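Local atomic coordinates of carbohydrate kinase, FGGY (Novosphingobium aromaticivorans, PDB entry 3H6E), a protein that probably acts as a carbohydrate kinase of the FGGY family, transferring phosphate to a sugar or related substrate that is not established. Residues A406-R411 against I446-T451; A369-A374 against A400-R405; Q111-A116 against F185-K190; T118-L123 against H174-D179; L48-T53 against F91-Y96. One frame throughout, in Å; residues are numbered along the deposited sequence.

Contact 1 of 5, residues A406-R411 against I446-T451; sequences ALASLR and IEPLDT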
# COMPACT_ATOMS: atom_id res chain seq x y z
N ALA A 406 -14.15 -7.29 -17.48
CA ALA A 406 -14.87 -6.05 -17.75
C ALA A 406 -13.86 -4.92 -17.88
O ALA A 406 -14.04 -4.00 -18.68
CB ALA A 406 -15.86 -5.76 -16.63
N LEU A 407 -12.80 -4.99 -17.10
CA LEU A 407 -11.74 -3.99 -17.15
C LEU A 407 -11.03 -4.06 -18.50
O LEU A 407 -10.78 -3.04 -19.14
CB LEU A 407 -10.75 -4.20 -16.01
CG LEU A 407 -9.88 -2.98 -15.69
CD1 LEU A 407 -10.77 -1.78 -15.39
CD2 LEU A 407 -8.93 -3.27 -14.54
N ALA A 408 -10.70 -5.27 -18.93
CA ALA A 408 -10.07 -5.48 -20.22
C ALA A 408 -10.91 -4.87 -21.36
O ALA A 408 -10.36 -4.24 -22.27
CB ALA A 408 -9.84 -6.95 -20.47
N SER A 409 -12.22 -5.05 -21.28
CA SER A 409 -13.14 -4.53 -22.30
C SER A 409 -13.16 -3.01 -22.31
O SER A 409 -13.14 -2.39 -23.37
CB SER A 409 -14.56 -5.06 -22.07
OG SER A 409 -14.59 -6.48 -22.11
N LEU A 410 -13.20 -2.42 -21.12
CA LEU A 410 -13.21 -0.96 -21.00
C LEU A 410 -11.92 -0.35 -21.54
O LEU A 410 -11.95 0.72 -22.15
CB LEU A 410 -13.44 -0.54 -19.55
CG LEU A 410 -14.84 -0.84 -19.00
CD1 LEU A 410 -14.89 -0.72 -17.49
CD2 LEU A 410 -15.86 0.08 -19.64
N ARG A 411 -10.80 -1.03 -21.32
CA ARG A 411 -9.50 -0.57 -21.80
C ARG A 411 -8.98 -1.50 -22.89
O ARG A 411 -8.04 -2.27 -22.66
CB ARG A 411 -8.51 -0.50 -20.64
CG ARG A 411 -9.10 0.13 -19.39
CD ARG A 411 -8.12 1.10 -18.77
NE ARG A 411 -8.81 2.12 -18.00
CZ ARG A 411 -8.29 3.30 -17.68
NH1 ARG A 411 -7.05 3.62 -18.06
NH2 ARG A 411 -9.01 4.16 -16.97
N ILE A 446 -5.64 -10.48 -19.92
CA ILE A 446 -7.05 -10.74 -19.75
C ILE A 446 -7.83 -10.43 -21.01
O ILE A 446 -7.67 -9.36 -21.60
CB ILE A 446 -7.63 -9.93 -18.57
CG1 ILE A 446 -6.91 -10.28 -17.27
CG2 ILE A 446 -9.13 -10.18 -18.43
CD1 ILE A 446 -6.90 -11.77 -16.97
N GLU A 447 -8.67 -11.37 -21.43
CA GLU A 447 -9.54 -11.17 -22.58
C GLU A 447 -10.74 -10.34 -22.16
O GLU A 447 -11.28 -10.53 -21.07
CB GLU A 447 -10.03 -12.52 -23.10
CG GLU A 447 -8.94 -13.55 -23.33
CD GLU A 447 -8.40 -13.53 -24.75
OE1 GLU A 447 -8.02 -12.44 -25.23
OE2 GLU A 447 -8.36 -14.61 -25.39
N PRO A 448 -11.16 -9.40 -23.02
CA PRO A 448 -12.41 -8.68 -22.76
C PRO A 448 -13.58 -9.65 -22.62
O PRO A 448 -13.46 -10.81 -23.02
CB PRO A 448 -12.58 -7.83 -24.02
CG PRO A 448 -11.21 -7.64 -24.54
CD PRO A 448 -10.48 -8.92 -24.23
N LEU A 449 -14.69 -9.19 -22.05
CA LEU A 449 -15.88 -10.01 -21.90
C LEU A 449 -16.42 -10.42 -23.27
O LEU A 449 -16.57 -9.58 -24.16
CB LEU A 449 -16.96 -9.27 -21.12
CG LEU A 449 -16.70 -9.00 -19.64
CD1 LEU A 449 -17.69 -7.97 -19.11
CD2 LEU A 449 -16.77 -10.29 -18.82
N ASP A 450 -16.73 -11.70 -23.42
CA ASP A 450 -17.27 -12.24 -24.67
C ASP A 450 -18.52 -11.47 -25.12
O ASP A 450 -19.35 -11.07 -24.30
CB ASP A 450 -17.59 -13.73 -24.51
CG ASP A 450 -18.01 -14.40 -25.83
OD1 ASP A 450 -18.35 -13.69 -26.79
OD2 ASP A 450 -17.99 -15.65 -25.89
N THR A 451 -18.64 -11.28 -26.43
CA THR A 451 -19.82 -10.66 -27.02
C THR A 451 -20.73 -11.72 -27.65
O THR A 451 -21.95 -11.64 -27.54
CB THR A 451 -19.44 -9.62 -28.08
OG1 THR A 451 -18.24 -8.94 -27.68
CG2 THR A 451 -20.57 -8.61 -28.27
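The flat groups of this contact are peptide units; no aromatic ring takes part. The methyl of A408 stands over one face of the E447-P448 peptide, its CB 3.8 Å from P448 N, and the same CB lies 3.4 Å from I446 O. CG2 of I446, anti to the backbone N, reaches CB of A408 at 3.9 Å, while CG1 turns off toward V404 and strand 415-419. The next helix residue, S409, carries the polar link: L449 N donates to S409 OG at 2.7 Å, with a moderately bent angle of 147°. With OG anti to the carbonyl carbon (chi1 -59°), the hydroxyl folds back along the helix and also bonds to R405 O, so it joins both backbones. Packing beside it is tight, P448 CB lying 3.1 Å from S409 OG. An alanine in place of S409 would remove the hydroxyl and would probably leave L449 N without this partner, loosening the loop on the helix. L449 CD1 closes the other end, alongside A406 at 3.7 Å from A406 CA. R405 adds further grip, NE bonding to E447 O and NH2 to P448 O. Helix 401-410 connects the parallel strands 390-394 and 415-419, a beta-alpha-beta crossover of the actin-like C-terminal lobe; the extended loop leaving edge strand 443-445 covers its last turns.

Contact 2 of 5, residues A369-A374 against A400-R405; sequences AACLYA and ADVFVR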
# COMPACT_ATOMS: atom_id res chain seq x y z
N ALA A 369 -23.27 -8.20 -11.66
CA ALA A 369 -23.42 -6.76 -11.88
C ALA A 369 -22.57 -5.96 -10.91
O ALA A 369 -22.13 -4.85 -11.23
CB ALA A 369 -24.88 -6.36 -11.77
N ALA A 370 -22.35 -6.51 -9.72
CA ALA A 370 -21.51 -5.85 -8.73
C ALA A 370 -20.08 -5.72 -9.25
O ALA A 370 -19.42 -4.71 -9.04
CB ALA A 370 -21.54 -6.61 -7.41
N CYS A 371 -19.62 -6.76 -9.94
CA CYS A 371 -18.29 -6.77 -10.52
C CYS A 371 -18.15 -5.74 -11.64
O CYS A 371 -17.04 -5.28 -11.93
CB CYS A 371 -17.96 -8.16 -11.07
SG CYS A 371 -17.85 -9.44 -9.82
N LEU A 372 -19.26 -5.39 -12.26
CA LEU A 372 -19.25 -4.41 -13.35
C LEU A 372 -19.12 -3.00 -12.80
O LEU A 372 -18.38 -2.18 -13.33
CB LEU A 372 -20.51 -4.52 -14.21
CG LEU A 372 -20.71 -5.80 -15.03
CD1 LEU A 372 -21.77 -5.58 -16.10
CD2 LEU A 372 -19.40 -6.25 -15.65
N TYR A 373 -19.87 -2.73 -11.73
CA TYR A 373 -19.86 -1.42 -11.08
C TYR A 373 -18.47 -1.06 -10.57
O TYR A 373 -18.07 0.11 -10.59
CB TYR A 373 -20.88 -1.40 -9.93
CG TYR A 373 -20.66 -0.29 -8.93
CD1 TYR A 373 -21.19 0.98 -9.15
CD2 TYR A 373 -19.93 -0.50 -7.77
CE1 TYR A 373 -20.99 2.00 -8.23
CE2 TYR A 373 -19.73 0.51 -6.86
CZ TYR A 373 -20.26 1.75 -7.09
OH TYR A 373 -20.06 2.77 -6.18
N ALA A 374 -17.72 -2.07 -10.13
CA ALA A 374 -16.38 -1.85 -9.60
C ALA A 374 -15.39 -1.62 -10.73
O ALA A 374 -14.38 -0.94 -10.56
CB ALA A 374 -15.95 -3.03 -8.73
N ALA A 400 -11.67 -12.51 -9.66
CA ALA A 400 -13.02 -12.08 -10.03
C ALA A 400 -13.16 -11.88 -11.54
O ALA A 400 -13.06 -10.76 -12.04
CB ALA A 400 -13.40 -10.82 -9.28
N ASP A 401 -13.40 -12.98 -12.25
CA ASP A 401 -13.47 -12.98 -13.71
C ASP A 401 -14.31 -11.85 -14.32
O ASP A 401 -13.92 -11.25 -15.31
CB ASP A 401 -13.97 -14.33 -14.23
CG ASP A 401 -12.83 -15.26 -14.62
OD1 ASP A 401 -12.07 -14.90 -15.54
OD2 ASP A 401 -12.71 -16.35 -14.02
N VAL A 402 -15.47 -11.58 -13.74
CA VAL A 402 -16.33 -10.54 -14.27
C VAL A 402 -15.67 -9.17 -14.14
O VAL A 402 -15.78 -8.33 -15.04
CB VAL A 402 -17.70 -10.52 -13.57
CG1 VAL A 402 -18.61 -9.49 -14.21
CG2 VAL A 402 -18.34 -11.91 -13.61
N PHE A 403 -14.98 -8.95 -13.03
CA PHE A 403 -14.31 -7.68 -12.79
C PHE A 403 -13.16 -7.43 -13.76
O PHE A 403 -13.17 -6.46 -14.51
CB PHE A 403 -13.80 -7.59 -11.34
CG PHE A 403 -12.91 -6.40 -11.09
CD1 PHE A 403 -13.43 -5.12 -11.12
CD2 PHE A 403 -11.56 -6.57 -10.83
CE1 PHE A 403 -12.61 -4.02 -10.89
CE2 PHE A 403 -10.74 -5.48 -10.60
CZ PHE A 403 -11.26 -4.21 -10.63
N VAL A 404 -12.18 -8.33 -13.76
CA VAL A 404 -10.98 -8.19 -14.57
C VAL A 404 -11.32 -8.12 -16.05
O VAL A 404 -10.77 -7.26 -16.78
CB VAL A 404 -10.01 -9.36 -14.33
CG1 VAL A 404 -8.82 -9.26 -15.27
CG2 VAL A 404 -9.54 -9.38 -12.88
N ARG A 405 -12.16 -9.00 -16.54
CA ARG A 405 -12.52 -9.03 -17.96
C ARG A 405 -13.33 -7.80 -18.39
O ARG A 405 -13.20 -7.34 -19.52
CB ARG A 405 -13.27 -10.32 -18.31
CG ARG A 405 -12.43 -11.58 -18.12
CD ARG A 405 -13.14 -12.81 -18.66
NE ARG A 405 -13.12 -12.84 -20.11
CZ ARG A 405 -13.65 -13.82 -20.84
NH1 ARG A 405 -14.24 -14.85 -20.24
NH2 ARG A 405 -13.59 -13.78 -22.17
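V402 and F403 carry this contact in two directions, V402 pointing straight at helix 369-374 and F403 reaching along its flank. V402 CB meets C371 CB head-on at 3.4 Å, a close fit. With V402 CG1 anti to the backbone N (chi1 -176°), that methyl extends past C371 to L372, crossing the leucine obliquely with CG1 3.6 Å from L372 CD2. The sulfur of C371, anti to the carbonyl carbon, passes beside V402. F403 has CG anti to the backbone N (chi1 171°), which brings the ring edge-on to the next turn: C371 O and A374 O lie at its rim near the ring plane, A374 O 3.6 Å from F403 CE1. The methyl of A374 adds a looser touch, CB 4.1 Å from F403 CD1. An alanine in place of F403 would remove the ring and would probably leave the A374 end of the interface less well filled. Small C371 and A374 suit an axis separation of 7.9 Å, the two segments running roughly parallel at 31°. V328 and L324 cover more of V402. Such side-by-side helices are characteristic of the alpha/beta architecture of the actin-like ATPase lobe, helix 363-384 leading into strand 390-394 and helix 401-410 following it.

Contact 3 of 5, residues Q111-A116 against F185-K190; sequences QRDPFA and FSPMAK
Hydrogen bonding across the contact comes down to one strong bond. M188 N donates to D113 OD2 at 2.7 Å and 157°, and the oxygen uses its syn lone pair, on the side of the other carboxylate oxygen. D113 CG, anti to the carbonyl carbon (chi1 -76°), points the carboxylate at the first turn of helix 187-191, where amide hydrogens lack partners in the preceding turn; the helix end would be expected to favour the charged form. At the same helix start, S186 is the N-cap and its OG accepts weakly from A189 N, although its stronger partner is D176 O.

Close carbon-oxygen approaches gather at the same carboxylate oxygen. P187 CD lies 3.1 Å from D113 OD2 and M188 CB 3.2 Å from it, while S186 CB touches it too, so carbon packs closely about OD2.

Looser packing comes from M188, a selenomethionine in the crystal. Its CG is anti to the backbone N (chi1 179°) and the chain bends only at the last torsion. SE rests 3.9 Å from R112 CA, and the Q111 side chain crosses the M188 chain at about a right angle, its CD 4.0 Å from SE. The guanidinium of R112 turns elsewhere, to D176 and to S120 O.

The contact thus joins the connection between helices 102-109 and 115-118 to the start of helix 187-191, directly after strand 184-185, which pairs antiparallel with strand 178-179; T118 of helix 115-118 flanks D113 and S186.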
# COMPACT_ATOMS: atom_id res chain seq x y z
N GLN A 111 -3.02 24.18 9.64
CA GLN A 111 -1.65 24.65 9.43
C GLN A 111 -0.88 23.77 8.43
O GLN A 111 0.30 23.99 8.17
CB GLN A 111 -0.94 24.78 10.79
CG GLN A 111 0.56 24.61 10.78
CD GLN A 111 0.96 23.15 10.86
OE1 GLN A 111 0.13 22.26 10.71
NE2 GLN A 111 2.24 22.91 11.09
N ARG A 112 -1.58 22.79 7.85
CA ARG A 112 -0.99 21.91 6.84
C ARG A 112 -0.70 22.62 5.51
O ARG A 112 -1.30 23.66 5.21
CB ARG A 112 -1.92 20.71 6.60
CG ARG A 112 -1.98 19.71 7.75
CD ARG A 112 -3.13 18.73 7.57
NE ARG A 112 -2.82 17.63 6.65
CZ ARG A 112 -3.22 17.55 5.39
NH1 ARG A 112 -3.96 18.51 4.85
NH2 ARG A 112 -2.89 16.50 4.65
N ASP A 113 0.22 22.05 4.74
CA ASP A 113 0.53 22.57 3.41
C ASP A 113 -0.60 22.22 2.44
O ASP A 113 -1.43 21.37 2.74
CB ASP A 113 1.84 21.98 2.90
CG ASP A 113 3.05 22.62 3.54
OD1 ASP A 113 2.93 23.76 4.02
OD2 ASP A 113 4.12 21.98 3.55
N PRO A 114 -0.64 22.88 1.27
CA PRO A 114 -1.69 22.59 0.30
C PRO A 114 -1.49 21.20 -0.31
O PRO A 114 -0.35 20.75 -0.44
CB PRO A 114 -1.49 23.66 -0.78
CG PRO A 114 -0.57 24.68 -0.18
CD PRO A 114 0.28 23.93 0.79
N PHE A 115 -2.58 20.53 -0.68
CA PHE A 115 -2.49 19.20 -1.27
C PHE A 115 -1.66 19.21 -2.55
O PHE A 115 -1.14 18.18 -2.98
CB PHE A 115 -3.89 18.65 -1.55
CG PHE A 115 -3.89 17.36 -2.32
CD1 PHE A 115 -3.99 17.37 -3.71
CD2 PHE A 115 -3.79 16.14 -1.67
CE1 PHE A 115 -3.99 16.18 -4.42
CE2 PHE A 115 -3.78 14.96 -2.37
CZ PHE A 115 -3.88 14.98 -3.75
N ALA A 116 -1.51 20.39 -3.15
CA ALA A 116 -0.79 20.52 -4.41
C ALA A 116 0.72 20.38 -4.27
O ALA A 116 1.41 20.03 -5.23
CB ALA A 116 -1.15 21.83 -5.10
N PHE A 185 11.54 17.41 1.74
CA PHE A 185 10.56 17.59 2.80
C PHE A 185 9.61 18.73 2.43
O PHE A 185 9.97 19.63 1.67
CB PHE A 185 11.24 17.90 4.13
CG PHE A 185 11.89 16.70 4.77
CD1 PHE A 185 13.26 16.51 4.68
CD2 PHE A 185 11.13 15.79 5.49
CE1 PHE A 185 13.86 15.41 5.28
CE2 PHE A 185 11.72 14.69 6.09
CZ PHE A 185 13.09 14.51 5.98
N SER A 186 8.41 18.69 2.98
CA SER A 186 7.43 19.74 2.72
C SER A 186 7.79 21.05 3.43
O SER A 186 8.51 21.04 4.43
CB SER A 186 6.03 19.29 3.14
OG SER A 186 6.00 18.97 4.52
N PRO A 187 7.29 22.17 2.90
CA PRO A 187 7.47 23.47 3.56
C PRO A 187 7.13 23.36 5.04
O PRO A 187 7.87 23.87 5.88
CB PRO A 187 6.45 24.35 2.86
CG PRO A 187 6.34 23.78 1.49
CD PRO A 187 6.56 22.30 1.62
N MSE A 188 6.03 22.69 5.35
CA MSE A 188 5.56 22.57 6.73
C MSE A 188 6.56 21.85 7.63
O MSE A 188 6.91 22.35 8.70
CB MSE A 188 4.22 21.84 6.79
CG MSE A 188 3.71 21.66 8.21
SE MSE A 188 2.28 20.35 8.40
CE MSE A 188 3.25 18.75 7.85
N ALA A 189 7.00 20.67 7.21
CA ALA A 189 7.91 19.87 8.01
C ALA A 189 9.23 20.60 8.27
O ALA A 189 9.85 20.42 9.32
CB ALA A 189 8.17 18.53 7.34
N LYS A 190 9.64 21.42 7.31
CA LYS A 190 10.85 22.22 7.47
C LYS A 190 10.58 23.35 8.46
O LYS A 190 11.33 23.54 9.42
CB LYS A 190 11.30 22.79 6.12
CG LYS A 190 11.94 21.76 5.21
CD LYS A 190 12.21 22.30 3.82
CE LYS A 190 13.05 21.31 3.02
NZ LYS A 190 13.22 21.69 1.59

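Contact 4 of 5, residues T118-L123 against H174-D179; sequences TGSPAL and HSDLWD
Two loops meet here around a buried aspartate, one leaving helix 115-118 through G119 with its positive phi, the other leading from H174 into strand 178-179. S120 OG, anti to its backbone N (chi1 -176°), donates to D176 OD1 at 2.6 Å. The hydroxyl comes from above the carboxylate plane, 38° out of it. That oxygen also takes the R112 guanidinium and a weak bond from a water that lies 3.2 Å from T118 OG1, while D176 OD2 holds Y108 OH. This crowd of donors would probably keep the carboxylate ionised and fixes its rotation.

At the far end, L123 and H174 cross at about a right angle. L123 CD1 sits over one face of the imidazole, 3.5 Å from the ring centroid and displaced toward the rim on the ND1 side, a CH-pi contact. The imidazole reaches it from the crowded position between backbone N and carbonyl carbon (chi1 51°). P121 CD packs against H174 CB at 3.7 Å, and a second water links G119 O to H174 N, the latter bond weak. Where strand 178-179 begins, T118 CA offers its hydrogen to W178 O at 3.4 Å.

Local turns brace the loops. S175 OG accepts from L177 N at 3.1 Å and bonds to L171 O, and T118 OG1 accepts from S120 N; each of these hydroxyls forms an ST turn. Two loops, one after a helix and one before a hairpin strand, joined through a buried carboxylate, belong here to the N-terminal lobe of the FGGY fold.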
# COMPACT_ATOMS: atom_id res chain seq x y z
N THR A 118 2.02 18.52 -1.52
CA THR A 118 2.27 17.32 -0.73
C THR A 118 1.71 16.02 -1.30
O THR A 118 2.30 14.96 -1.13
CB THR A 118 1.73 17.49 0.70
OG1 THR A 118 0.32 17.70 0.66
CG2 THR A 118 2.40 18.69 1.37
N GLY A 119 0.56 16.10 -1.97
CA GLY A 119 -0.11 14.90 -2.43
C GLY A 119 -0.56 14.08 -1.24
O GLY A 119 -0.99 12.93 -1.38
N SER A 120 -0.46 14.67 -0.06
CA SER A 120 -0.92 14.04 1.17
C SER A 120 -2.26 14.63 1.59
O SER A 120 -2.34 15.80 1.95
CB SER A 120 0.12 14.23 2.29
OG SER A 120 -0.26 13.53 3.47
N PRO A 121 -3.32 13.82 1.54
CA PRO A 121 -4.67 14.27 1.90
C PRO A 121 -4.87 14.22 3.41
O PRO A 121 -4.18 13.46 4.09
CB PRO A 121 -5.58 13.22 1.24
CG PRO A 121 -4.67 12.28 0.48
CD PRO A 121 -3.32 12.41 1.11
N ALA A 122 -5.79 15.03 3.92
CA ALA A 122 -6.14 14.98 5.34
C ALA A 122 -6.75 13.63 5.66
O ALA A 122 -7.76 13.24 5.09
CB ALA A 122 -7.10 16.10 5.69
N LEU A 123 -6.13 12.91 6.59
CA LEU A 123 -6.62 11.61 7.00
C LEU A 123 -6.84 11.57 8.50
O LEU A 123 -6.18 12.29 9.25
CB LEU A 123 -5.64 10.51 6.56
CG LEU A 123 -5.50 10.33 5.05
CD1 LEU A 123 -4.34 9.41 4.71
CD2 LEU A 123 -6.80 9.81 4.44
N HIS A 174 1.40 9.52 2.30
CA HIS A 174 0.51 10.53 2.88
C HIS A 174 0.89 10.95 4.31
O HIS A 174 0.11 10.79 5.24
CB HIS A 174 -0.96 10.10 2.79
CG HIS A 174 -1.23 8.73 3.33
ND1 HIS A 174 -1.27 8.45 4.68
CD2 HIS A 174 -1.48 7.56 2.70
CE1 HIS A 174 -1.54 7.17 4.85
NE2 HIS A 174 -1.67 6.61 3.67
N SER A 175 2.08 11.51 4.46
CA SER A 175 2.59 11.84 5.79
C SER A 175 2.55 13.33 6.09
O SER A 175 2.74 13.74 7.24
CB SER A 175 4.02 11.33 5.94
OG SER A 175 4.90 12.07 5.10
N ASP A 176 2.32 14.15 5.06
CA ASP A 176 2.38 15.60 5.20
C ASP A 176 3.81 16.11 5.31
O ASP A 176 4.05 17.32 5.34
CB ASP A 176 1.56 16.09 6.40
CG ASP A 176 0.09 15.78 6.26
OD1 ASP A 176 -0.35 15.47 5.14
OD2 ASP A 176 -0.64 15.85 7.28
N LEU A 177 4.77 15.19 5.38
CA LEU A 177 6.18 15.56 5.56
C LEU A 177 6.94 15.61 4.24
O LEU A 177 8.13 15.93 4.22
CB LEU A 177 6.88 14.57 6.49
CG LEU A 177 6.18 14.10 7.76
CD1 LEU A 177 7.19 13.49 8.71
CD2 LEU A 177 5.43 15.23 8.44
N TRP A 178 6.27 15.31 3.13
CA TRP A 178 6.98 15.16 1.87
C TRP A 178 6.44 16.00 0.71
O TRP A 178 5.24 16.18 0.55
CB TRP A 178 7.06 13.69 1.46
CG TRP A 178 8.19 13.42 0.52
CD1 TRP A 178 8.10 12.96 -0.76
CD2 TRP A 178 9.58 13.63 0.78
NE1 TRP A 178 9.36 12.86 -1.31
CE2 TRP A 178 10.28 13.27 -0.38
CE3 TRP A 178 10.30 14.09 1.89
CZ2 TRP A 178 11.67 13.34 -0.47
CZ3 TRP A 178 11.67 14.16 1.80
CH2 TRP A 178 12.35 13.79 0.63
N ASP A 179 7.37 16.50 -0.10
CA ASP A 179 7.04 17.20 -1.34
C ASP A 179 7.44 16.29 -2.50
O ASP A 179 8.60 16.27 -2.91
CB ASP A 179 7.81 18.52 -1.40
CG ASP A 179 7.39 19.38 -2.58
OD1 ASP A 179 6.90 18.84 -3.59
OD2 ASP A 179 7.57 20.61 -2.50
O HOH W 1 -0.09 17.76 3.85
O HOH W 2 0.42 10.42 -0.31

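Contact 5 of 5, residues L48-T53 against F91-Y96; sequences LDAPDT and FPPLDY
The touching parts run nearly antiparallel, 160° apart, and one backbone bond ties them, L48 N donating to P93 O at 2.8 Å with a bent N-H...O angle of 142° and the donor above the carbonyl plane. P92 to D95 are extended in polyproline II conformation. L48 dominates the side-chain packing. Its CD1 lies 3.8 Å from D95 CA and its CD2 4.0 Å from L94 O, so the isobutyl group rests along the backbone of the facing segment; W152 and K15 cover it further. P92 CB approaches L48 O at 3.3 Å. Beyond it A50 CB touches P93 CD at 4.0 Å, and the side chains of P51 and P92 cross at about a right angle, P51 CD 4.2 Å from P92 CG.

D49 turns the chain into helix 50-63: it is the centre of an inverse gamma turn, and as N-cap its OD1 accepts from D52 N at 3.3 Å. T53 OG1 and T53 N both bond to D49 O. A capped helix start, braced by a proline-rich connection, belongs here to the N-terminal actin-like lobe, where helix 50-63 leads from strand 46-47 to strand 71-76 of the central sheet.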
# COMPACT_ATOMS: atom_id res chain seq x y z
N LEU A 48 2.30 0.68 18.59
CA LEU A 48 2.99 -0.44 17.95
C LEU A 48 3.90 -1.06 19.00
O LEU A 48 4.61 -0.36 19.71
CB LEU A 48 3.83 0.05 16.77
CG LEU A 48 3.17 0.08 15.38
CD1 LEU A 48 1.66 0.26 15.49
CD2 LEU A 48 3.80 1.17 14.52
N ASP A 49 3.85 -2.38 19.12
CA ASP A 49 4.62 -3.06 20.16
C ASP A 49 6.05 -3.31 19.72
O ASP A 49 6.41 -4.43 19.36
CB ASP A 49 3.95 -4.38 20.55
CG ASP A 49 4.43 -4.90 21.89
OD1 ASP A 49 5.47 -4.40 22.38
OD2 ASP A 49 3.77 -5.80 22.45
N ALA A 50 6.86 -2.26 19.76
CA ALA A 50 8.25 -2.33 19.31
C ALA A 50 9.13 -3.23 20.18
O ALA A 50 9.77 -4.14 19.66
CB ALA A 50 8.86 -0.92 19.21
N PRO A 51 9.15 -2.99 21.50
CA PRO A 51 10.03 -3.79 22.35
C PRO A 51 9.78 -5.28 22.15
O PRO A 51 10.71 -6.05 21.95
CB PRO A 51 9.61 -3.39 23.77
CG PRO A 51 8.97 -2.06 23.62
CD PRO A 51 8.31 -2.07 22.28
N ASP A 52 8.51 -5.66 22.17
CA ASP A 52 8.12 -7.06 22.13
C ASP A 52 8.35 -7.70 20.77
O ASP A 52 8.76 -8.86 20.68
CB ASP A 52 6.65 -7.20 22.54
CG ASP A 52 6.22 -8.64 22.66
OD1 ASP A 52 6.83 -9.38 23.45
OD2 ASP A 52 5.25 -9.02 21.97
N THR A 53 8.09 -6.96 19.70
CA THR A 53 8.33 -7.48 18.36
C THR A 53 9.82 -7.70 18.14
O THR A 53 10.23 -8.66 17.49
CB THR A 53 7.78 -6.54 17.27
OG1 THR A 53 6.35 -6.56 17.30
CG2 THR A 53 8.26 -6.97 15.90
N PHE A 91 10.22 5.59 23.03
CA PHE A 91 8.96 4.96 23.44
C PHE A 91 8.37 4.20 22.26
O PHE A 91 8.73 4.44 21.11
CB PHE A 91 7.97 6.01 23.95
CG PHE A 91 7.77 7.16 22.99
CD1 PHE A 91 8.16 8.44 23.34
CD2 PHE A 91 7.18 6.96 21.75
CE1 PHE A 91 7.98 9.50 22.46
CE2 PHE A 91 7.00 8.00 20.87
CZ PHE A 91 7.40 9.28 21.23
N PRO A 92 7.44 3.27 22.54
CA PRO A 92 6.77 2.60 21.42
C PRO A 92 6.01 3.62 20.56
O PRO A 92 5.33 4.49 21.11
CB PRO A 92 5.79 1.65 22.11
CG PRO A 92 6.36 1.44 23.47
CD PRO A 92 7.00 2.75 23.84
N PRO A 93 6.14 3.52 19.23
CA PRO A 93 5.44 4.42 18.31
C PRO A 93 3.93 4.28 18.46
O PRO A 93 3.44 3.24 18.89
CB PRO A 93 5.88 3.92 16.93
CG PRO A 93 7.18 3.24 17.17
CD PRO A 93 7.03 2.59 18.52
N LEU A 94 3.21 5.33 18.10
CA LEU A 94 1.76 5.33 18.17
C LEU A 94 1.17 4.40 17.12
O LEU A 94 1.71 4.29 16.02
CB LEU A 94 1.21 6.74 17.97
CG LEU A 94 1.39 7.78 19.08
CD1 LEU A 94 2.81 7.79 19.61
CD2 LEU A 94 0.99 9.17 18.58
N ASP A 95 0.08 3.73 17.47
CA ASP A 95 -0.72 2.99 16.51
C ASP A 95 -1.43 4.04 15.66
O ASP A 95 -2.08 4.92 16.21
CB ASP A 95 -1.73 2.11 17.24
CG ASP A 95 -2.48 1.17 16.32
OD1 ASP A 95 -3.07 1.63 15.32
OD2 ASP A 95 -2.48 -0.05 16.61
N TYR A 96 -1.31 3.96 14.34
CA TYR A 96 -1.92 5.00 13.51
C TYR A 96 -3.44 5.00 13.60
O TYR A 96 -4.09 5.96 13.21
CB TYR A 96 -1.41 4.96 12.05
CG TYR A 96 -1.85 3.78 11.20
CD1 TYR A 96 -3.19 3.54 10.93
CD2 TYR A 96 -0.90 2.95 10.61
CE1 TYR A 96 -3.58 2.47 10.13
CE2 TYR A 96 -1.28 1.89 9.81
CZ TYR A 96 -2.62 1.65 9.57
OH TYR A 96 -2.99 0.59 8.78

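The contacts form two groups, one in each lobe. Contacts 1 and 2 share helix 401-410, their centres 10 Å apart, and R405 of contact 2 bonds to the backbone of 446-451. Contacts 3 and 4, 8 Å apart between centres, share D176 as partner of R112 and S186. Contact 5 lies 22 Å from contact 4 between centres, nearest atoms about 7 Å apart, and 39 Å from contact 2. Contact 4 reaches across to the other lobe: G119 bonds to V284, and P121 and H174 touch L283, both on strand 282-286. In FGGY kinases the active site lies in the interlobe cleft; none of these contacts has an assigned catalytic residue.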